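Local coordinates for protein cellulase (Xanthomonas axonopodis pv. citri, PDB 5HOS) that probably hydrolyses internal beta-1,4-glycosidic bonds of cellulose and related glucans, as an endo-beta-1,4-glucanase of glycoside hydrolase family 5, at residues A[188-193]-A[222-227]; A[174-179]-A[215-220]. All blocks are in the same frame, centred on the assembly; numbering follows the deposited sequence.

Interaction 1: A[188-193]-A[222-227]. With SO4 (sulfate ion), chain B.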
loop_
_atom_site.group_PDB
_atom_site.type_symbol
_atom_site.label_atom_id
_atom_site.label_comp_id
_atom_site.label_asym_id
_atom_site.label_seq_id
_atom_site.Cartn_x
_atom_site.Cartn_y
_atom_site.Cartn_z
ATOM N N ILE A 188 -9.137 4.291 5.747
ATOM C CA ILE A 188 -9.170 3.571 4.484
ATOM C C ILE A 188 -8.222 4.241 3.491
ATOM O O ILE A 188 -8.254 5.440 3.326
ATOM C CB ILE A 188 -10.596 3.521 3.875
ATOM C CG1 ILE A 188 -11.561 2.805 4.819
ATOM C CG2 ILE A 188 -10.564 2.814 2.519
ATOM C CD1 ILE A 188 -13.021 2.998 4.472
ATOM N N LEU A 189 -7.394 3.441 2.812
ATOM C CA LEU A 189 -6.557 3.916 1.723
ATOM C C LEU A 189 -7.191 3.497 0.393
ATOM O O LEU A 189 -7.416 2.297 0.147
ATOM C CB LEU A 189 -5.135 3.370 1.854
ATOM C CG LEU A 189 -4.387 3.680 3.155
ATOM C CD1 LEU A 189 -2.981 3.113 3.088
ATOM C CD2 LEU A 189 -4.346 5.162 3.471
ATOM N N VAL A 190 -7.474 4.496 -0.445
ATOM C CA VAL A 190 -8.259 4.335 -1.682
ATOM C C VAL A 190 -7.349 4.615 -2.876
ATOM O O VAL A 190 -6.889 5.747 -3.052
ATOM C CB VAL A 190 -9.435 5.336 -1.735
ATOM C CG1 VAL A 190 -10.342 5.036 -2.924
ATOM C CG2 VAL A 190 -10.234 5.294 -0.442
ATOM N N PRO A 191 -7.054 3.596 -3.693
ATOM C CA PRO A 191 -6.213 3.822 -4.860
ATOM C C PRO A 191 -7.043 4.282 -6.061
ATOM O O PRO A 191 -8.254 4.086 -6.084
ATOM C CB PRO A 191 -5.660 2.435 -5.136
ATOM C CG PRO A 191 -6.808 1.539 -4.782
ATOM C CD PRO A 191 -7.568 2.216 -3.664
ATOM N N GLY A 192 -6.384 4.883 -7.049
ATOM C CA GLY A 192 -6.960 5.040 -8.380
ATOM C C GLY A 192 -6.665 3.793 -9.198
ATOM O O GLY A 192 -6.153 2.810 -8.660
ATOM N N ALA A 193 -7.019 3.814 -10.481
ATOM C CA ALA A 193 -6.614 2.744 -11.403
ATOM C C ALA A 193 -5.304 3.106 -12.133
ATOM O O ALA A 193 -4.532 3.935 -11.634
ATOM C CB ALA A 193 -7.749 2.411 -12.355
ATOM N N ASN A 222 -15.656 10.196 6.533
ATOM C CA ASN A 222 -14.581 11.124 6.206
ATOM C C ASN A 222 -13.233 10.801 6.876
ATOM O O ASN A 222 -12.615 11.657 7.486
ATOM C CB ASN A 222 -15.017 12.560 6.510
ATOM C CG ASN A 222 -14.187 13.593 5.763
ATOM O OD1 ASN A 222 -13.522 13.283 4.768
ATOM N ND2 ASN A 222 -14.225 14.824 6.236
ATOM N N ARG A 223 -12.785 9.552 6.745
ATOM C CA ARG A 223 -11.486 9.144 7.265
ATOM C C ARG A 223 -10.788 8.229 6.270
ATOM O O ARG A 223 -10.793 7.000 6.413
ATOM C CB ARG A 223 -11.608 8.462 8.624
ATOM C CG ARG A 223 -10.272 8.457 9.352
ATOM C CD ARG A 223 -10.186 7.403 10.431
ATOM N NE ARG A 223 -8.830 7.310 10.965
ATOM C CZ ARG A 223 -8.447 6.446 11.904
ATOM N NH1 ARG A 223 -9.317 5.588 12.440
ATOM N NH2 ARG A 223 -7.184 6.442 12.314
ATOM N N TYR A 224 -10.192 8.856 5.266
ATOM C CA TYR A 224 -9.536 8.133 4.178
ATOM C C TYR A 224 -8.414 8.958 3.585
ATOM O O TYR A 224 -8.287 10.149 3.860
ATOM C CB TYR A 224 -10.561 7.770 3.098
ATOM C CG TYR A 224 -11.049 8.935 2.253
ATOM C CD1 TYR A 224 -11.978 9.855 2.746
ATOM C CD2 TYR A 224 -10.584 9.112 0.957
ATOM C CE1 TYR A 224 -12.430 10.912 1.959
ATOM C CE2 TYR A 224 -11.025 10.158 0.169
ATOM C CZ TYR A 224 -11.944 11.061 0.673
ATOM O OH TYR A 224 -12.361 12.086 -0.140
ATOM N N ALA A 225 -7.582 8.303 2.785
ATOM C CA ALA A 225 -6.583 8.987 1.984
ATOM C C ALA A 225 -6.511 8.298 0.640
ATOM O O ALA A 225 -6.878 7.133 0.517
ATOM C CB ALA A 225 -5.221 8.967 2.667
ATOM N N ILE A 226 -6.063 9.051 -0.358
ATOM C CA ILE A 226 -5.844 8.527 -1.697
ATOM C C ILE A 226 -4.465 7.889 -1.716
ATOM O O ILE A 226 -3.469 8.527 -1.378
ATOM C CB ILE A 226 -5.920 9.643 -2.763
ATOM C CG1 ILE A 226 -7.270 10.377 -2.694
ATOM C CG2 ILE A 226 -5.667 9.080 -4.159
ATOM C CD1 ILE A 226 -8.490 9.485 -2.844
ATOM N N GLU A 227 -4.415 6.635 -2.135
ATOM C CA GLU A 227 -3.176 5.876 -2.186
ATOM C C GLU A 227 -2.571 6.041 -3.560
ATOM O O GLU A 227 -3.238 5.780 -4.554
ATOM C CB GLU A 227 -3.445 4.402 -1.919
ATOM C CG GLU A 227 -2.228 3.507 -2.145
ATOM C CD GLU A 227 -2.411 2.082 -1.680
ATOM O OE1 GLU A 227 -3.226 1.849 -0.788
ATOM O OE2 GLU A 227 -1.712 1.185 -2.202
HETATM S S SO4 B . -5.719 9.451 10.291
HETATM O O1 SO4 B . -7.051 9.438 9.633
HETATM O O2 SO4 B . -5.789 10.292 11.507
HETATM O O3 SO4 B . -5.336 8.078 10.661
HETATM O O4 SO4 B . -4.721 10.044 9.379
HETATM O O HOH W 1 -5.602 0.476 -1.412
#
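Strands 188-191 and 224-227 run parallel, I188 beside Y224 and V190 beside I226, with segment axes 4.2 Å apart at closest and inclined by 33°. Four backbone bonds join them. I188 N donates to R223 O, and the O of I188 accepts from A225 N. V190 uses both its N and its O toward strand 224-227: N reaches A225 O at 2.9 Å, and O takes E227 N at 2.8 Å from above the carbonyl plane.

I188, V190, Y224 and I226 share one face of the sheet. CG2 of V190 lies 4.1 Å from CD2 of Y224, obliquely to the ring. CG of Y224 sits between the backbone N and the carbonyl carbon (chi1 73°), and the ring leads away from strand 188-191 to bond K265 through OH. Helix 165-181 covers this face through I176 on V190.

L189, A225 and E227 point to the other face, inside the barrel. CD2 of L189 packs on CB of A225 at 4.0 Å. The extended E227 side chain crosses L189 at about a right angle, OE1 3.6 Å from L189 CB. A water lies within hydrogen-bonding distance of both L189 O and E227 OE1. OE2 bonds H229 and pairs with R72, which would hold the carboxylate in place.

Just before strand 224-231, R223 presents its guanidinium edge to a sulfate, probably from the crystallisation liquor. NE donates to O1 at 3.1 Å and NH2 to O3 at 3.0 Å. The sulfate is also hydrogen-bonded to Y29, R266 and K28.

The pair forms neighbouring staves of the eight-stranded parallel beta/alpha barrel, the TIM-barrel fold of family 5 glycoside hydrolases.

Interaction 2: A[174-179]-A[215-220]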
loop_
_atom_site.group_PDB
_atom_site.type_symbol
_atom_site.label_atom_id
_atom_site.label_comp_id
_atom_site.label_asym_id
_atom_site.label_seq_id
_atom_site.Cartn_x
_atom_site.Cartn_y
_atom_site.Cartn_z
ATOM N N ALA A 174 -18.284 1.658 -3.593
ATOM C CA ALA A 174 -19.164 0.635 -3.045
ATOM C C ALA A 174 -18.519 -0.059 -1.842
ATOM O O ALA A 174 -19.183 -0.287 -0.835
ATOM C CB ALA A 174 -19.533 -0.374 -4.114
ATOM N N SER A 175 -17.224 -0.374 -1.937
ATOM C CA SER A 175 -16.532 -1.023 -0.823
ATOM C C SER A 175 -16.366 -0.072 0.375
ATOM O O SER A 175 -16.501 -0.502 1.520
ATOM C CB SER A 175 -15.183 -1.610 -1.267
ATOM O OG SER A 175 -14.269 -0.583 -1.608
ATOM N N ILE A 176 -16.107 1.211 0.116
ATOM C CA ILE A 176 -16.038 2.224 1.191
ATOM C C ILE A 176 -17.375 2.286 1.933
ATOM O O ILE A 176 -17.419 2.227 3.167
ATOM C CB ILE A 176 -15.668 3.623 0.645
ATOM C CG1 ILE A 176 -14.213 3.647 0.155
ATOM C CG2 ILE A 176 -15.891 4.727 1.678
ATOM C CD1 ILE A 176 -13.915 4.772 -0.813
ATOM N N ASP A 177 -18.461 2.386 1.177
ATOM C CA ASP A 177 -19.804 2.435 1.780
ATOM C C ASP A 177 -20.102 1.177 2.612
ATOM O O ASP A 177 -20.661 1.264 3.718
ATOM C CB ASP A 177 -20.887 2.647 0.710
ATOM C CG ASP A 177 -20.847 4.043 0.086
ATOM O OD1 ASP A 177 -20.117 4.939 0.574
ATOM O OD2 ASP A 177 -21.570 4.256 -0.908
ATOM N N THR A 178 -19.711 0.018 2.083
ATOM C CA THR A 178 -19.884 -1.258 2.775
ATOM C C THR A 178 -19.124 -1.292 4.098
ATOM O O THR A 178 -19.666 -1.702 5.121
ATOM C CB THR A 178 -19.419 -2.417 1.876
ATOM O OG1 THR A 178 -20.200 -2.415 0.673
ATOM C CG2 THR A 178 -19.562 -3.753 2.579
ATOM N N ILE A 179 -17.871 -0.848 4.064
ATOM C CA ILE A 179 -17.057 -0.770 5.260
ATOM C C ILE A 179 -17.736 0.103 6.312
ATOM O O ILE A 179 -17.845 -0.305 7.468
ATOM C CB ILE A 179 -15.629 -0.274 4.954
ATOM C CG1 ILE A 179 -14.872 -1.375 4.201
ATOM C CG2 ILE A 179 -14.872 0.070 6.234
ATOM C CD1 ILE A 179 -13.623 -0.900 3.498
ATOM N N ALA A 215 -11.976 12.298 -7.984
ATOM C CA ALA A 215 -12.441 13.574 -7.397
ATOM C C ALA A 215 -13.770 13.433 -6.672
ATOM O O ALA A 215 -14.002 14.102 -5.663
ATOM C CB ALA A 215 -12.552 14.651 -8.466
ATOM N N SER A 216 -14.643 12.569 -7.186
ATOM C CA SER A 216 -15.969 12.405 -6.604
ATOM C C SER A 216 -16.036 11.331 -5.512
ATOM O O SER A 216 -17.116 11.105 -4.964
ATOM C CB SER A 216 -16.989 12.117 -7.710
ATOM O OG SER A 216 -16.620 10.969 -8.450
ATOM N N ILE A 217 -14.916 10.680 -5.178
ATOM C CA ILE A 217 -14.907 9.720 -4.058
ATOM C C ILE A 217 -15.329 10.406 -2.766
ATOM O O ILE A 217 -14.853 11.499 -2.443
ATOM C CB ILE A 217 -13.539 9.037 -3.840
ATOM C CG1 ILE A 217 -13.326 7.942 -4.881
ATOM C CG2 ILE A 217 -13.414 8.398 -2.442
ATOM C CD1 ILE A 217 -14.233 6.724 -4.765
ATOM N N ARG A 218 -16.217 9.733 -2.042
ATOM C CA ARG A 218 -16.693 10.192 -0.748
ATOM C C ARG A 218 -16.553 9.058 0.279
ATOM O O ARG A 218 -16.441 7.868 -0.070
ATOM C CB ARG A 218 -18.143 10.669 -0.859
ATOM C CG ARG A 218 -18.344 11.873 -1.778
ATOM C CD ARG A 218 -17.764 13.176 -1.219
ATOM N NE ARG A 218 -17.838 14.287 -2.186
ATOM C CZ ARG A 218 -16.898 14.622 -3.082
ATOM N NH1 ARG A 218 -15.749 13.953 -3.188
ATOM N NH2 ARG A 218 -17.109 15.656 -3.894
ATOM N N ASP A 219 -16.507 9.445 1.541
ATOM C CA ASP A 219 -16.439 8.509 2.652
ATOM C C ASP A 219 -17.498 8.948 3.651
ATOM O O ASP A 219 -17.387 10.051 4.181
ATOM C CB ASP A 219 -15.048 8.566 3.300
ATOM C CG ASP A 219 -14.900 7.630 4.493
ATOM O OD1 ASP A 219 -15.892 7.005 4.942
ATOM O OD2 ASP A 219 -13.764 7.527 5.012
ATOM N N PRO A 220 -18.501 8.089 3.937
ATOM C CA PRO A 220 -19.506 8.440 4.971
ATOM C C PRO A 220 -18.970 8.873 6.350
ATOM O O PRO A 220 -19.670 9.606 7.053
ATOM C CB PRO A 220 -20.337 7.160 5.102
ATOM C CG PRO A 220 -20.267 6.547 3.741
ATOM C CD PRO A 220 -18.865 6.837 3.242
#
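Apolar packing comes from I176 of helix 165-181, whose two branches meet different parts of segment 215-220. CD1 touches CG2 of I217 at 4.0 Å. CG2 meets CD of P220 at 4.0 Å and also lies 3.9 Å from D219 CA. With CG2 anti to the backbone N and CG1 beside it (chi1 -69°), the residue spans from I217 to P220.

Oxygen-to-carbon contacts add to this. CG2 of I176 rests 3.6 Å from R218 O. One residue on, D177 OD1 approaches the P220 ring at CD, 3.5 Å away, and the two side chains cross at about a right angle.

Hydrogen bonds and a salt bridge brace the segments from within and from nearby residues. R218 folds back so that NH1 donates to A215 O at 3.0 Å and to I217 O at 2.7 Å, joining two carbonyls of its own segment. Q173, one turn before D177 on the helix, donates to R218 O. D219 OD1 forms a salt bridge with R180 NE of the same helix, and OD2 accepts from R223 N.

This is outer-layer packing of a beta/alpha barrel: helix 165-181 packs on the loop that leads into the next barrel strand, 224-231.

The two contacts are centred about 9 Å apart and form successive layers of one barrel sector. Interaction 1 belongs to the sheet, and interaction 2 to the outer layer around it. Along the chain their segments alternate: helix 165-181, strand 188-191, the loop after helix 210-213, then strand 224-231. The layers touch directly. CD1 of I176 meets CG2 of V190 at 3.7 Å, and CB of D219 meets CD1 of Y224 at 3.4 Å. Helix 165-181 therefore packs against both the strand that follows it and the loop entering the next one. The arrangement ties the fifth and sixth barrel strands to their outer cover.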